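Local coordinates for protein nucleoporin NUP145N (Chaetomium thermophilum, PDB 5HB6) that probably serves as a structural component of the nuclear pore complex, this piece being the autoproteolytic domain of the Nup98 family by which the natural precursor is cleaved, at residues 2-7 with 58-63; 8-13 with 48-53. The protein carries 1 engineered substitution. All blocks are in the same frame, centred on the assembly; numbering follows the deposited sequence.

Overall arrangement
Both contacts lie in the autopeptidase domain of the nucleoporin and share a continuous N-terminal run. Strand 4-7, an outermost strand of the six-stranded antiparallel sheet, supplies interaction 1, and helix 10-14, which follows it, supplies interaction 2. Their partners come in the reverse order, the 48-53 loop before strand 58-61 of the two-stranded sheet, so interaction 2 falls between the halves of interaction 1 along the chain. The centres of the two contacts lie about 14 Å apart. Met6 bridges them: its CE packs on Leu50 O and Leu53 CD1, laying the N-terminal run against the 48-53 loop, and its SD meets Ile13 CD1. Val58 N probably bonds to Leu53 O, tying the partner segments together.

Interaction 1 of 2, residues 2-7 with 58-63; sequences GAYWMS and VILEPR
Tyr4 reaches from strand 4-7 to strand 58-61 and carries almost the whole contact. The axes of the two short strands come no closer than 9.7 Å, too far for backbone pairing, and the phenol spans the gap. Its CG is anti to the carbonyl carbon (chi1 -82°), which sends the ring out from the edge strand until the hydroxyl meets the backbone of 59-60. There Leu60 N donates to Tyr4 OH at 2.9 Å in a nearly straight bond (175°), and the hydroxyl also sits 3.4 Å from Ile59 CA. Beside it, Tyr4 CE1 lies 3.9 Å from Leu60 CB and 3.7 Å from Val58 O; Phe54 meets the ring, its plane turned by about 20°. The looser margin is the Ile59 side chain, whose CB points away and whose CG2 is 4.1 Å from Tyr4 OH, while Glu61 and Pro62 continue into exposed chain. A phenylalanine here would probably keep much of the packing but leave Leu60 N without its acceptor from this strand. Because Leu60 O is bonded to Arg31, side chains of the large sheet engage both polar backbone atoms of this residue: the small sheet is joined to the large one by side-chain-to-backbone bonds.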
ATOM      1  N   GLY A   2       0.629  -1.404  15.552  1.00 21.93           N
ATOM      2  CA  GLY A   2      -0.633  -0.787  15.234  1.00 19.11           C
ATOM      3  C   GLY A   2      -1.526  -1.813  14.604  1.00 17.77           C
ATOM      4  O   GLY A   2      -1.073  -2.826  14.075  1.00 17.95           O
ATOM      5  N   ALA A   3      -2.815  -1.542  14.671  1.00 17.60           N
ATOM      6  CA  ALA A   3      -3.816  -2.463  14.154  1.00 17.29           C
ATOM      7  C   ALA A   3      -3.901  -2.374  12.634  1.00 15.13           C
ATOM      8  O   ALA A   3      -3.941  -1.281  12.060  1.00 15.78           O
ATOM      9  CB  ALA A   3      -5.172  -2.109  14.745  1.00 18.95           C
ATOM     10  N   TYR A   4      -3.945  -3.535  11.983  1.00 14.32           N
ATOM     11  CA  TYR A   4      -4.305  -3.615  10.576  1.00 14.41           C
ATOM     12  C   TYR A   4      -5.806  -3.435  10.401  1.00 14.20           C
ATOM     13  O   TYR A   4      -6.597  -3.746  11.292  1.00 16.02           O
ATOM     14  CB  TYR A   4      -3.970  -4.988  10.029  1.00 14.59           C
ATOM     15  CG  TYR A   4      -2.555  -5.301   9.606  1.00 15.33           C
ATOM     16  CD1 TYR A   4      -2.152  -5.087   8.293  1.00 15.05           C
ATOM     17  CD2 TYR A   4      -1.638  -5.894  10.488  1.00 16.10           C
ATOM     18  CE1 TYR A   4      -0.899  -5.437   7.872  1.00 14.95           C
ATOM     19  CE2 TYR A   4      -0.371  -6.246  10.062  1.00 16.51           C
ATOM     20  CZ  TYR A   4      -0.016  -6.026   8.754  1.00 15.62           C
ATOM     21  OH  TYR A   4       1.235  -6.352   8.296  1.00 17.05           O
ATOM     22  N   TRP A   5      -6.194  -2.960   9.215  1.00 13.57           N
ATOM     23  CA  TRP A   5      -7.602  -2.870   8.845  1.00 13.17           C
ATOM     24  C   TRP A   5      -7.699  -3.010   7.332  1.00 12.15           C
ATOM     25  O   TRP A   5      -6.712  -2.842   6.605  1.00 12.01           O
ATOM     26  CB  TRP A   5      -8.230  -1.556   9.331  1.00 16.03           C
ATOM     27  CG  TRP A   5      -7.428  -0.367   8.925  1.00 20.09           C
ATOM     28  CD1 TRP A   5      -6.412   0.233   9.638  1.00 21.83           C
ATOM     29  CD2 TRP A   5      -7.525   0.340   7.699  1.00 20.70           C
ATOM     30  NE1 TRP A   5      -5.901   1.276   8.924  1.00 21.55           N
ATOM     31  CE2 TRP A   5      -6.584   1.384   7.739  1.00 21.68           C
ATOM     32  CE3 TRP A   5      -8.357   0.228   6.588  1.00 21.04           C
ATOM     33  CZ2 TRP A   5      -6.414   2.288   6.687  1.00 20.95           C
ATOM     34  CZ3 TRP A   5      -8.203   1.129   5.544  1.00 22.43           C
ATOM     35  CH2 TRP A   5      -7.229   2.144   5.591  1.00 22.24           C
ATOM     36  N   MET A   6      -8.899  -3.293   6.848  1.00 13.15           N
ATOM     37  CA  MET A   6      -9.180  -3.241   5.416  1.00 13.08           C
ATOM     38  C   MET A   6     -10.510  -2.539   5.174  1.00 12.56           C
ATOM     39  O   MET A   6     -11.396  -2.548   6.030  1.00 13.43           O
ATOM     40  CB  MET A   6      -9.165  -4.636   4.761  1.00 13.92           C
ATOM     41  CG  MET A   6     -10.317  -5.558   5.147  1.00 14.96           C
ATOM     42  SD  MET A   6     -10.304  -7.219   4.439  1.00 16.91           S
ATOM     43  CE  MET A   6      -9.117  -8.022   5.514  1.00 18.43           C
ATOM     44  N   SER A   7     -10.639  -1.981   3.979  0.77 11.21           N
ATOM     45  CA  SER A   7     -11.864  -1.314   3.549  0.77 13.15           C
ATOM     46  C   SER A   7     -12.080  -1.630   2.077  0.77 11.73           C
ATOM     47  O   SER A   7     -11.145  -1.510   1.289  0.77 12.17           O
ATOM     48  CB  SER A   7     -11.711   0.198   3.725  0.77 15.80           C
ATOM     49  OG  SER A   7     -12.908   0.861   3.379  0.77 16.18           O
ATOM     50  N   VAL A  58      -0.531  -9.161   2.708  1.00 16.87           N
ATOM     51  CA  VAL A  58      -0.123  -7.763   2.739  1.00 15.09           C
ATOM     52  C   VAL A  58       0.578  -7.529   4.066  1.00 15.24           C
ATOM     53  O   VAL A  58      -0.024  -7.702   5.131  1.00 16.84           O
ATOM     54  CB  VAL A  58      -1.317  -6.813   2.549  1.00 15.47           C
ATOM     55  CG1 VAL A  58      -0.846  -5.357   2.587  1.00 16.14           C
ATOM     56  CG2 VAL A  58      -2.070  -7.139   1.255  1.00 16.02           C
ATOM     57  N   ILE A  59       1.841  -7.114   4.001  1.00 16.02           N
ATOM     58  CA  ILE A  59       2.647  -6.884   5.199  1.00 16.21           C
ATOM     59  C   ILE A  59       2.984  -5.408   5.235  1.00 15.55           C
ATOM     60  O   ILE A  59       3.612  -4.890   4.298  1.00 16.50           O
ATOM     61  CB  ILE A  59       3.935  -7.723   5.231  1.00 20.02           C
ATOM     62  CG1 ILE A  59       3.602  -9.210   5.216  1.00 22.93           C
ATOM     63  CG2 ILE A  59       4.703  -7.442   6.495  1.00 22.21           C
ATOM     64  CD1 ILE A  59       3.494  -9.783   3.866  1.00 25.42           C
ATOM     65  N   LEU A  60       2.595  -4.753   6.323  1.00 15.41           N
ATOM     66  CA  LEU A  60       2.852  -3.337   6.544  1.00 13.96           C
ATOM     67  C   LEU A  60       3.667  -3.192   7.817  1.00 14.39           C
ATOM     68  O   LEU A  60       3.184  -3.470   8.908  1.00 15.95           O
ATOM     69  CB  LEU A  60       1.528  -2.576   6.646  1.00 14.00           C
ATOM     70  CG  LEU A  60       0.783  -2.483   5.319  1.00 16.29           C
ATOM     71  CD1 LEU A  60      -0.616  -1.952   5.495  1.00 15.40           C
ATOM     72  CD2 LEU A  60       1.521  -1.571   4.362  1.00 19.67           C
ATOM     73  N   GLU A  61       4.899  -2.745   7.672  0.55 12.88           N
ATOM     74  CA  GLU A  61       5.728  -2.338   8.794  0.55 14.45           C
ATOM     75  C   GLU A  61       6.280  -0.966   8.461  0.55 12.89           C
ATOM     76  O   GLU A  61       6.229  -0.544   7.296  0.55 11.33           O
ATOM     77  CB  GLU A  61       6.870  -3.337   9.050  0.55 18.25           C
ATOM     78  CG  GLU A  61       6.346  -4.731   9.412  0.55 21.59           C
ATOM     79  CD  GLU A  61       7.443  -5.753   9.634  0.55 26.31           C
ATOM     80  OE1 GLU A  61       8.582  -5.511   9.182  0.55 27.48           O
ATOM     81  OE2 GLU A  61       7.153  -6.794  10.256  0.55 27.92           O
ATOM     82  N   PRO A  62       6.775  -0.218   9.448  1.00 14.16           N
ATOM     83  CA  PRO A  62       7.177   1.162   9.161  1.00 13.17           C
ATOM     84  C   PRO A  62       8.095   1.240   7.957  1.00 12.86           C
ATOM     85  O   PRO A  62       9.103   0.548   7.856  1.00 13.67           O
ATOM     86  CB  PRO A  62       7.856   1.608  10.455  1.00 14.76           C
ATOM     87  CG  PRO A  62       7.137   0.839  11.506  1.00 16.26           C
ATOM     88  CD  PRO A  62       6.972  -0.539  10.878  1.00 15.87           C
ATOM     89  N   ARG A  63       7.685   2.058   6.992  1.00 11.94           N
ATOM     90  CA  ARG A  63       8.447   2.333   5.785  1.00 11.91           C
ATOM     91  C   ARG A  63       8.553   1.130   4.862  1.00 12.34           C
ATOM     92  O   ARG A  63       9.425   1.086   3.995  1.00 12.87           O
ATOM     93  CB  ARG A  63       9.821   2.904   6.113  1.00 12.53           C
ATOM     94  CG  ARG A  63       9.717   4.150   7.011  1.00 12.60           C
ATOM     95  CD  ARG A  63      11.068   4.773   7.314  1.00 12.59           C
ATOM     96  NE  ARG A  63      11.685   5.189   6.051  1.00 12.25           N
ATOM     97  CZ  ARG A  63      12.987   5.248   5.823  1.00 11.99           C
ATOM     98  NH1 ARG A  63      13.854   4.945   6.774  1.00 12.70           N
ATOM     99  NH2 ARG A  63      13.431   5.591   4.643  1.00 13.17           N
TER

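Interaction 2 of 2, residues 8-13 with 48-53. With SO4 (sulfate ion), chain D.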
ATOM      1  N   PRO A   8     -13.264  -2.065   1.670  1.00 13.85           N
ATOM      2  CA  PRO A   8     -14.367  -2.560   2.497  1.00 13.80           C
ATOM      3  C   PRO A   8     -13.901  -3.620   3.489  1.00 14.65           C
ATOM      4  O   PRO A   8     -12.858  -4.257   3.271  1.00 15.12           O
ATOM      5  CB  PRO A   8     -15.321  -3.191   1.465  1.00 14.99           C
ATOM      6  CG  PRO A   8     -15.002  -2.529   0.177  1.00 15.72           C
ATOM      7  CD  PRO A   8     -13.507  -2.300   0.240  1.00 14.64           C
ATOM      8  N   THR A   9     -14.607  -3.730   4.605  1.00 15.51           N
ATOM      9  CA  THR A   9     -14.206  -4.665   5.637  1.00 17.31           C
ATOM     10  C   THR A   9     -14.356  -6.091   5.135  1.00 16.16           C
ATOM     11  O   THR A   9     -15.118  -6.375   4.199  1.00 17.13           O
ATOM     12  CB  THR A   9     -15.048  -4.488   6.900  1.00 18.83           C
ATOM     13  OG1 THR A   9     -16.414  -4.823   6.614  1.00 19.28           O
ATOM     14  CG2 THR A   9     -14.943  -3.076   7.438  1.00 19.90           C
ATOM     15  N   ALA A  10     -13.694  -7.022   5.833  1.00 17.34           N
ATOM     16  CA  ALA A  10     -13.869  -8.432   5.513  1.00 18.47           C
ATOM     17  C   ALA A  10     -15.340  -8.832   5.568  1.00 19.01           C
ATOM     18  O   ALA A  10     -15.827  -9.562   4.689  1.00 19.47           O
ATOM     19  CB  ALA A  10     -13.037  -9.282   6.468  1.00 19.97           C
ATOM     20  N   ASP A  11     -16.080  -8.321   6.557  1.00 20.54           N
ATOM     21  CA  ASP A  11     -17.513  -8.633   6.646  1.00 23.64           C
ATOM     22  C   ASP A  11     -18.301  -8.048   5.474  1.00 20.81           C
ATOM     23  O   ASP A  11     -19.213  -8.705   4.946  1.00 21.64           O
ATOM     24  CB  ASP A  11     -18.081  -8.141   7.980  1.00 29.93           C
ATOM     25  CG  ASP A  11     -17.721  -9.052   9.159  1.00 35.51           C
ATOM     26  OD1 ASP A  11     -17.325 -10.223   8.943  1.00 36.57           O
ATOM     27  OD2 ASP A  11     -17.865  -8.601  10.316  1.00 38.63           O
ATOM     28  N   ASP A  12     -17.962  -6.820   5.048  1.00 19.85           N
ATOM     29  CA  ASP A  12     -18.584  -6.225   3.870  1.00 19.60           C
ATOM     30  C   ASP A  12     -18.354  -7.115   2.656  1.00 17.39           C
ATOM     31  O   ASP A  12     -19.250  -7.323   1.836  1.00 18.32           O
ATOM     32  CB  ASP A  12     -17.935  -4.868   3.525  1.00 21.55           C
ATOM     33  CG  ASP A  12     -18.256  -3.708   4.496  1.00 23.27           C
ATOM     34  OD1 ASP A  12     -19.294  -3.753   5.209  1.00 23.30           O
ATOM     35  OD2 ASP A  12     -17.437  -2.701   4.470  1.00 22.99           O
ATOM     36  N   ILE A  13     -17.125  -7.604   2.495  1.00 17.04           N
ATOM     37  CA  ILE A  13     -16.775  -8.377   1.307  1.00 17.71           C
ATOM     38  C   ILE A  13     -17.468  -9.735   1.334  1.00 18.94           C
ATOM     39  O   ILE A  13     -17.970 -10.220   0.308  1.00 19.35           O
ATOM     40  CB  ILE A  13     -15.246  -8.501   1.210  1.00 17.61           C
ATOM     41  CG1 ILE A  13     -14.625  -7.112   0.999  1.00 16.61           C
ATOM     42  CG2 ILE A  13     -14.857  -9.431   0.066  1.00 19.98           C
ATOM     43  CD1 ILE A  13     -13.151  -7.065   1.316  1.00 17.39           C
ATOM     44  N   ILE A  48      -9.280 -15.270  -2.093  1.00 38.32           N
ATOM     45  CA  ILE A  48      -8.325 -14.819  -1.089  1.00 38.00           C
ATOM     46  C   ILE A  48      -8.938 -15.048   0.285  1.00 35.16           C
ATOM     47  O   ILE A  48     -10.130 -14.789   0.493  1.00 35.17           O
ATOM     48  CB  ILE A  48      -7.984 -13.335  -1.320  1.00 41.09           C
ATOM     49  CG1 ILE A  48      -7.132 -13.215  -2.586  1.00 43.73           C
ATOM     50  CG2 ILE A  48      -7.260 -12.750  -0.121  1.00 41.44           C
ATOM     51  CD1 ILE A  48      -6.957 -11.811  -3.095  1.00 45.43           C
ATOM     52  N   ASN A  49      -8.125 -15.547   1.218  1.00 32.66           N
ATOM     53  CA  ASN A  49      -8.564 -15.818   2.586  1.00 30.32           C
ATOM     54  C   ASN A  49      -8.480 -14.533   3.393  1.00 26.65           C
ATOM     55  O   ASN A  49      -7.402 -14.131   3.845  1.00 25.88           O
ATOM     56  CB  ASN A  49      -7.693 -16.902   3.208  1.00 32.18           C
ATOM     57  CG  ASN A  49      -8.123 -17.272   4.627  1.00 34.58           C
ATOM     58  OD1 ASN A  49      -9.061 -16.696   5.183  1.00 35.87           O
ATOM     59  ND2 ASN A  49      -7.435 -18.251   5.214  1.00 35.35           N
ATOM     60  N   LEU A  50      -9.625 -13.884   3.584  1.00 25.15           N
ATOM     61  CA  LEU A  50      -9.650 -12.598   4.261  1.00 25.27           C
ATOM     62  C   LEU A  50      -9.291 -12.710   5.731  1.00 25.89           C
ATOM     63  O   LEU A  50      -8.966 -11.695   6.351  1.00 25.46           O
ATOM     64  CB  LEU A  50     -11.024 -11.954   4.112  1.00 25.44           C
ATOM     65  CG  LEU A  50     -11.481 -11.660   2.692  1.00 26.69           C
ATOM     66  CD1 LEU A  50     -12.963 -11.344   2.714  1.00 28.54           C
ATOM     67  CD2 LEU A  50     -10.697 -10.498   2.144  1.00 26.68           C
ATOM     68  N   ASP A  51      -9.341 -13.913   6.302  1.00 28.33           N
ATOM     69  CA  ASP A  51      -8.936 -14.122   7.682  1.00 32.79           C
ATOM     70  C   ASP A  51      -7.442 -14.361   7.820  1.00 30.66           C
ATOM     71  O   ASP A  51      -6.944 -14.466   8.945  1.00 31.33           O
ATOM     72  CB  ASP A  51      -9.696 -15.305   8.285  1.00 39.78           C
ATOM     73  CG  ASP A  51     -11.065 -14.910   8.812  1.00 46.44           C
ATOM     74  OD1 ASP A  51     -11.209 -13.771   9.323  1.00 48.66           O
ATOM     75  OD2 ASP A  51     -11.997 -15.731   8.707  1.00 48.96           O
ATOM     76  N   ASP A  52      -6.714 -14.455   6.715  1.00 28.03           N
ATOM     77  CA  ASP A  52      -5.277 -14.652   6.762  1.00 28.26           C
ATOM     78  C   ASP A  52      -4.655 -13.791   5.682  1.00 24.62           C
ATOM     79  O   ASP A  52      -3.908 -14.252   4.818  1.00 25.71           O
ATOM     80  CB  ASP A  52      -4.901 -16.120   6.608  1.00 32.44           C
ATOM     81  CG  ASP A  52      -3.460 -16.380   6.979  1.00 37.65           C
ATOM     82  OD1 ASP A  52      -2.904 -15.571   7.756  1.00 39.24           O
ATOM     83  OD2 ASP A  52      -2.886 -17.384   6.497  1.00 40.32           O
ATOM     84  N   LEU A  53      -4.980 -12.504   5.742  0.74 21.87           N
ATOM     85  CA  LEU A  53      -4.472 -11.498   4.826  0.74 19.43           C
ATOM     86  C   LEU A  53      -3.433 -10.616   5.498  0.74 17.54           C
ATOM     87  O   LEU A  53      -2.300 -10.489   5.003  0.74 18.91           O
ATOM     88  CB  LEU A  53      -5.644 -10.643   4.332  0.74 20.02           C
ATOM     89  CG  LEU A  53      -5.424  -9.759   3.108  0.74 20.51           C
ATOM     90  CD1 LEU A  53      -6.747  -9.561   2.357  0.74 22.96           C
ATOM     91  CD2 LEU A  53      -4.848  -8.431   3.525  0.74 19.80           C
TER
HETATM   92  S   SO4 D1102     -12.975 -15.655   3.739  1.00 34.39           S
HETATM   93  O1  SO4 D1102     -12.119 -15.126   2.674  1.00 33.93           O
HETATM   94  O2  SO4 D1102     -14.343 -15.187   3.522  1.00 35.68           O
HETATM   95  O3  SO4 D1102     -12.446 -15.224   5.034  1.00 34.64           O
HETATM   96  O4  SO4 D1102     -12.956 -17.113   3.701  1.00 34.72           O
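The capped start of helix 10-14 packs against the 48-53 loop, which links strand 35-39 to strand 58-61, and Leu50 is the loop residue that bridges to it. Ala10 CB faces Leu50 CB at 4.1 Å, and one turn further along the helix Ile13 CG2 touches Leu50 CD1 at 3.8 Å, the two branched chains lying at a slant to each other. Leu50 CB points toward the helix, and with CG anti to the carbonyl carbon (chi1 -61°) CD1 is brought to Ile13. On the helix side Thr9 and Asp12 form a capping box: Asp12 N donates to Thr9 OG1 at 3.0 Å, and Thr9 N in return reaches Asp12 OD2 from above the carboxylate plane, 42° out of it. The loop is shaped by an Asx turn, in which Asn49 OD1 accepts from Asp51 N at 3.0 Å. A sulfate, probably from the crystallisation liquor, takes an almost straight bond (178°) from Leu50 N to its O1 at 2.9 Å; Arg14 and Arg21 bind it too, and Arg14 also forms a salt bridge with Asp51. Apolar contacts thus join helix and loop directly, while the arginines and the anion add a polar link beside them.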